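Local structure of ferrous iron uptake transporter protein B (Streptococcus thermophilus, 3TAH) at the 3'-O-(N-methylanthraniloyl)guanosine-5'-diphosphate site. The protein binds and hydrolyses GTP through its cytosolic G-protein domain, the part present here, and probably uses this GTPase to drive ferrous iron uptake across the cell membrane. Residues are numbered along the deposited sequence; one frame, centred on the assembly and turned at random.

The 3'-O-(N-methylanthraniloyl)guanosine-5'-diphosphate site. Residues 11-18, 115-116, 118-119, 144-146. With BGO (3'-O-(N-methylanthraniloyl)guanosine-5'-diphosphate), chain B.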
loop_
_atom_site.group_PDB
_atom_site.type_symbol
_atom_site.label_atom_id
_atom_site.label_comp_id
_atom_site.label_asym_id
_atom_site.label_seq_id
_atom_site.Cartn_x
_atom_site.Cartn_y
_atom_site.Cartn_z
ATOM N N ASN A 11 6.061 4.189 -6.095
ATOM C CA ASN A 11 7.345 3.779 -6.613
ATOM C C ASN A 11 8.217 5.005 -6.912
ATOM O O ASN A 11 7.702 6.098 -7.185
ATOM C CB ASN A 11 7.201 3.062 -7.951
ATOM C CG ASN A 11 6.518 1.698 -7.886
ATOM O OD1 ASN A 11 6.316 1.112 -8.947
ATOM N ND2 ASN A 11 6.179 1.184 -6.703
ATOM N N PRO A 12 9.546 4.817 -6.885
ATOM C CA PRO A 12 10.446 5.809 -7.471
ATOM C C PRO A 12 10.036 6.147 -8.890
ATOM O O PRO A 12 9.603 5.266 -9.648
ATOM C CB PRO A 12 11.796 5.088 -7.483
ATOM C CG PRO A 12 11.708 4.164 -6.323
ATOM C CD PRO A 12 10.295 3.679 -6.327
ATOM N N ALA A 13 10.170 7.425 -9.234
ATOM C CA ALA A 13 9.889 7.930 -10.581
ATOM C C ALA A 13 8.425 7.774 -10.985
ATOM O O ALA A 13 8.115 7.682 -12.162
ATOM C CB ALA A 13 10.833 7.270 -11.630
ATOM N N SER A 14 7.519 7.737 -10.010
ATOM C CA SER A 14 6.098 7.651 -10.293
ATOM C C SER A 14 5.471 9.035 -10.393
ATOM O O SER A 14 4.324 9.169 -10.812
ATOM C CB SER A 14 5.383 6.821 -9.221
ATOM O OG SER A 14 5.460 7.426 -7.951
ATOM N N GLY A 15 6.227 10.058 -10.007
ATOM C CA GLY A 15 5.734 11.435 -9.957
ATOM C C GLY A 15 5.321 11.867 -8.560
ATOM O O GLY A 15 4.626 12.875 -8.398
ATOM N N LYS A 16 5.760 11.122 -7.539
ATOM C CA LYS A 16 5.354 11.417 -6.168
ATOM C C LYS A 16 5.875 12.788 -5.717
ATOM O O LYS A 16 5.113 13.566 -5.155
ATOM C CB LYS A 16 5.795 10.304 -5.207
ATOM C CG LYS A 16 5.514 10.616 -3.738
ATOM C CD LYS A 16 5.759 9.427 -2.845
ATOM C CE LYS A 16 7.218 9.062 -2.758
ATOM N NZ LYS A 16 8.034 10.127 -2.096
ATOM N N THR A 17 7.152 13.080 -5.967
ATOM C CA THR A 17 7.725 14.373 -5.601
ATOM C C THR A 17 7.039 15.511 -6.345
ATOM O O THR A 17 6.725 16.545 -5.743
ATOM C CB THR A 17 9.241 14.467 -5.901
ATOM O OG1 THR A 17 9.934 13.437 -5.193
ATOM C CG2 THR A 17 9.791 15.815 -5.479
ATOM N N SER A 18 6.810 15.315 -7.644
ATOM C CA SER A 18 6.135 16.312 -8.463
ATOM C C SER A 18 4.763 16.632 -7.898
ATOM O O SER A 18 4.403 17.806 -7.811
ATOM C CB SER A 18 6.004 15.857 -9.918
ATOM O OG SER A 18 7.277 15.709 -10.526
ATOM N N ASN A 115 -1.210 8.596 -11.940
ATOM C CA ASN A 115 -0.384 9.694 -12.443
ATOM C C ASN A 115 0.246 9.357 -13.808
ATOM O O ASN A 115 0.190 8.210 -14.255
ATOM C CB ASN A 115 0.652 10.086 -11.362
ATOM C CG ASN A 115 1.306 11.442 -11.611
ATOM O OD1 ASN A 115 0.625 12.438 -11.856
ATOM N ND2 ASN A 115 2.634 11.486 -11.542
ATOM N N MET A 116 0.837 10.346 -14.479
ATOM C CA MET A 116 1.402 10.172 -15.826
ATOM C C MET A 116 0.326 9.896 -16.866
ATOM O O MET A 116 0.623 9.328 -17.920
ATOM C CB MET A 116 2.409 9.026 -15.892
ATOM C CG MET A 116 3.532 9.135 -14.903
ATOM S SD MET A 116 4.848 10.151 -15.588
ATOM C CE MET A 116 5.941 10.164 -14.176
ATOM N N ASP A 118 -1.187 11.809 -18.877
ATOM C CA ASP A 118 -0.911 12.509 -20.146
ATOM C C ASP A 118 0.066 11.754 -21.065
ATOM O O ASP A 118 0.005 11.904 -22.282
ATOM C CB ASP A 118 -0.360 13.911 -19.871
ATOM C CG ASP A 118 0.947 13.878 -19.101
ATOM O OD1 ASP A 118 0.921 13.459 -17.929
ATOM O OD2 ASP A 118 2.003 14.256 -19.647
ATOM N N VAL A 119 0.966 10.972 -20.468
ATOM C CA VAL A 119 1.974 10.169 -21.171
ATOM C C VAL A 119 1.328 8.957 -21.825
ATOM O O VAL A 119 1.672 8.572 -22.947
ATOM C CB VAL A 119 3.077 9.660 -20.202
ATOM C CG1 VAL A 119 4.162 8.865 -20.942
ATOM C CG2 VAL A 119 3.704 10.814 -19.446
ATOM N N SER A 144 -2.182 14.243 -13.659
ATOM C CA SER A 144 -0.956 14.594 -14.373
ATOM C C SER A 144 -0.270 15.699 -13.583
ATOM O O SER A 144 -0.805 16.804 -13.469
ATOM C CB SER A 144 -1.239 15.073 -15.800
ATOM O OG SER A 144 -0.022 15.401 -16.449
ATOM N N ALA A 145 0.896 15.383 -13.020
ATOM C CA ALA A 145 1.715 16.378 -12.330
ATOM C C ALA A 145 2.247 17.413 -13.334
ATOM O O ALA A 145 2.376 18.590 -12.997
ATOM C CB ALA A 145 2.855 15.699 -11.558
ATOM N N LEU A 146 2.532 16.993 -14.566
ATOM C CA LEU A 146 3.031 17.911 -15.607
ATOM C C LEU A 146 1.952 18.917 -16.024
ATOM O O LEU A 146 2.135 20.144 -15.907
ATOM C CB LEU A 146 3.544 17.132 -16.828
ATOM C CG LEU A 146 4.008 17.971 -18.037
ATOM C CD1 LEU A 146 5.120 18.925 -17.635
ATOM C CD2 LEU A 146 4.455 17.061 -19.163
HETATM C "C'" BGO B . 11.845 14.875 -14.887
HETATM N N1 BGO B . 3.315 13.497 -16.399
HETATM C C2 BGO B . 4.544 13.609 -17.087
HETATM N N2 BGO B . 4.557 13.701 -18.410
HETATM N N3 BGO B . 5.695 13.614 -16.395
HETATM C C4 BGO B . 5.663 13.525 -15.048
HETATM C C5 BGO B . 4.476 13.413 -14.313
HETATM C C6 BGO B . 3.265 13.403 -15.005
HETATM O O6 BGO B . 2.173 13.314 -14.429
HETATM N N7 BGO B . 4.822 13.347 -13.027
HETATM C C8 BGO B . 6.151 13.406 -12.923
HETATM N N9 BGO B . 6.645 13.520 -14.163
HETATM P PA BGO B . 9.267 12.536 -9.789
HETATM P PB BGO B . 9.295 10.506 -7.698
HETATM C "C1'" BGO B . 12.613 15.096 -16.208
HETATM O "O1'" BGO B . 12.004 15.626 -13.933
HETATM O O1A BGO B . 8.251 13.393 -9.172
HETATM C C1B BGO B . 7.997 13.596 -14.624
HETATM O O1B BGO B . 8.261 9.486 -7.521
HETATM C "C2'" BGO B . 13.332 16.278 -16.441
HETATM N "N2'" BGO B . 13.401 17.263 -15.541
HETATM O "O2'" BGO B . 9.017 15.678 -14.229
HETATM O O2A BGO B . 10.720 12.879 -9.641
HETATM C C2B BGO B . 8.978 14.317 -13.848
HETATM O O2B BGO B . 9.194 11.648 -6.807
HETATM C "C3'" BGO B . 13.999 16.420 -17.654
HETATM O "O3'" BGO B . 10.995 13.890 -14.782
HETATM O O3A BGO B . 9.107 11.012 -9.247
HETATM C C3B BGO B . 10.315 13.825 -13.513
HETATM O O3B BGO B . 10.678 9.933 -7.774
HETATM C "C4'" BGO B . 13.947 15.427 -18.613
HETATM O "O4'" BGO B . 8.569 12.269 -14.345
HETATM C C4B BGO B . 9.901 12.358 -13.607
HETATM C "C5'" BGO B . 13.236 14.254 -18.394
HETATM O "O5'" BGO B . 8.930 12.399 -11.358
HETATM C C5B BGO B . 9.744 11.632 -12.258
HETATM C "C6'" BGO B . 12.563 14.090 -17.178
HETATM C "CM'" BGO B . 14.495 18.251 -15.510
HETATM O O HOH W 1 8.530 7.997 -5.502
#
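The nucleotide site of the FeoB G domain holds BGO (3'-O-(N-methylanthraniloyl)guanosine-5'-diphosphate), a fluorescently labelled GDP, between the P-loop (residues 10-17), the N-x-x-D (G4) motif Asn115 to Asp118 and the G5 loop Ser144 to Leu146. The base is the tightly packed end. Met116, bent at chi2 (-86°), lays its terminal methyl CE over one face of the five-membered ring of BGO, 3.3 Å from the centroid, while Leu146 CB covers the six-membered ring from the opposite face. Asp118 faces the Watson-Crick edge with both carboxylate oxygens side by side, each using its syn lone pair: OD1 takes the nearly straight bond from BGO N1 (2.8 Å, 178° at H) and OD2 the one from the exocyclic BGO N2, a pairing that reads guanine. Its CG sits between the backbone N and the carbonyl carbon (chi1 61°), and Ser144 OG steadies Asp118 OD1 from above the carboxylate plane at 2.6 Å. Keto oxygen BGO O6 accepts from Ala145 N at 2.8 Å and, at greater length, from Met116 N. Asn115 ND2 joins the two halves of the pocket, donating to BGO N7 while bonding Ser14 O almost exactly in its own amide plane.

Successive P-loop amides wrap the beta-phosphate, with Lys16 N reaching BGO O1B and the amide of Ala13, an engineered residue, reaching BGO O3B. Ser18 grips alpha-phosphate BGO O1A with both N and OG. The ribose still touches Met116 CE and Ala13 CA. By contrast, the methylanthraniloyl group points away from the pocket residues without close contacts to them; the protein hides 370 of the 746 Å² of BGO. Beta-phosphate BGO O2B receives both Thr17 N and, at 2.5 Å, the hydroxyl Thr17 OG1.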